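Local atomic coordinates of endoglucanase (Ruminococcus champanellensis, PDB entry 6WQV), a protein that probably hydrolyses internal beta-1,4 linkages of cellulose and related plant polysaccharides, as a broad-specificity family 5 endoglucanase. Residues G176-Q179 and E180-Q183. Sequence-based numbering, arbitrary orientation.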
# COMPACT_ATOMS: atom_id res chain seq x y z
N GLY A 176 -8.62 -10.42 12.33
CA GLY A 176 -7.54 -10.42 13.29
C GLY A 176 -6.74 -11.71 13.38
O GLY A 176 -5.74 -11.74 14.11
N GLY A 177 -7.15 -12.77 12.68
CA GLY A 177 -6.37 -13.99 12.70
C GLY A 177 -6.38 -14.62 14.09
O GLY A 177 -7.44 -14.74 14.72
N ASN A 178 -5.21 -15.03 14.56
CA ASN A 178 -5.06 -15.50 15.93
C ASN A 178 -3.84 -14.84 16.56
O ASN A 178 -3.07 -14.13 15.92
CB ASN A 178 -5.03 -17.03 16.05
CG ASN A 178 -3.93 -17.68 15.21
OD1 ASN A 178 -2.90 -17.08 14.94
ND2 ASN A 178 -4.16 -18.93 14.83
N GLN A 179 -3.69 -15.07 17.87
CA GLN A 179 -2.60 -14.43 18.60
C GLN A 179 -1.25 -14.81 18.01
O GLN A 179 -0.35 -13.96 17.90
CB GLN A 179 -2.68 -14.83 20.07
CG GLN A 179 -1.55 -14.32 20.91
CD GLN A 179 -1.78 -14.59 22.38
OE1 GLN A 179 -2.81 -14.22 22.93
NE2 GLN A 179 -0.82 -15.25 23.01
N GLU A 180 -1.08 -16.07 17.63
CA GLU A 180 0.18 -16.51 17.04
C GLU A 180 0.50 -15.73 15.77
O GLU A 180 1.63 -15.29 15.58
CB GLU A 180 0.11 -18.02 16.78
CG GLU A 180 1.33 -18.60 16.09
CD GLU A 180 1.26 -20.10 15.93
OE1 GLU A 180 0.66 -20.78 16.80
OE2 GLU A 180 1.79 -20.62 14.92
N ALA A 181 -0.50 -15.53 14.90
CA ALA A 181 -0.23 -14.81 13.66
C ALA A 181 0.17 -13.37 13.93
O ALA A 181 1.06 -12.83 13.26
CB ALA A 181 -1.47 -14.83 12.77
N ARG A 182 -0.50 -12.72 14.88
CA ARG A 182 -0.17 -11.33 15.18
C ARG A 182 1.23 -11.22 15.75
O ARG A 182 1.97 -10.28 15.43
CB ARG A 182 -1.24 -10.74 16.10
CG ARG A 182 -2.63 -10.79 15.47
CD ARG A 182 -3.72 -10.12 16.30
NE ARG A 182 -3.98 -10.73 17.60
CZ ARG A 182 -4.94 -11.61 17.86
NH1 ARG A 182 -5.75 -12.05 16.90
NH2 ARG A 182 -5.09 -12.06 19.10
N GLN A 183 1.63 -12.18 16.59
CA GLN A 183 2.99 -12.21 17.10
C GLN A 183 3.99 -12.35 15.96
O GLN A 183 4.96 -11.59 15.86
CB GLN A 183 3.17 -13.37 18.07
CG GLN A 183 2.55 -13.20 19.43
CD GLN A 183 2.63 -14.48 20.26
OE1 GLN A 183 2.78 -15.58 19.71
NE2 GLN A 183 2.54 -14.35 21.57
O HOH W 1 -4.01 -11.50 21.87
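Arg182 NH1 donates to Gly176 O at 2.8 Å, while Asn178 OD1 accepts from Ala181 N at 2.9 Å; together they show an N-cap closing the start of a helix while an arginine from its first turn reaches back to the preceding loop. Here helix 179-197 follows barrel strand 157-160 of the family 5 TIM barrel. Asn178 is the N-cap: its CG sits between the backbone N and the carbonyl carbon (chi1 57°), which brings OD1 round to face the first turn. Behind the cap, Arg182 N bonds to Asn178 O at 3.1 Å and Gln183 N to Gln179 O at 3.0 Å, the first regular helical bonds. The arginine chain bends at chi3 (-63°) and turns back over the incoming loop, laying one guanidinium face on the Asn178-Gln179 peptide, with Gly176 O at its edge. NE pairs with Asp224, and NH2 donates to a water that can also give a hydrogen to Gln179 OE1, so all three guanidinium nitrogens are engaged. Replacing Arg182 by an alanine is likely to cost Gly176 O this donor and Asp224 this salt-bridge partner, and to uncover the peptide beneath. Glu180 OE2 accepts a hydrogen bond from Asn129 N, outside this turn. Ala181 packs its methyl against Leu167 and Pro127, and its CB lies 3.4 Å from Asn178 OD1.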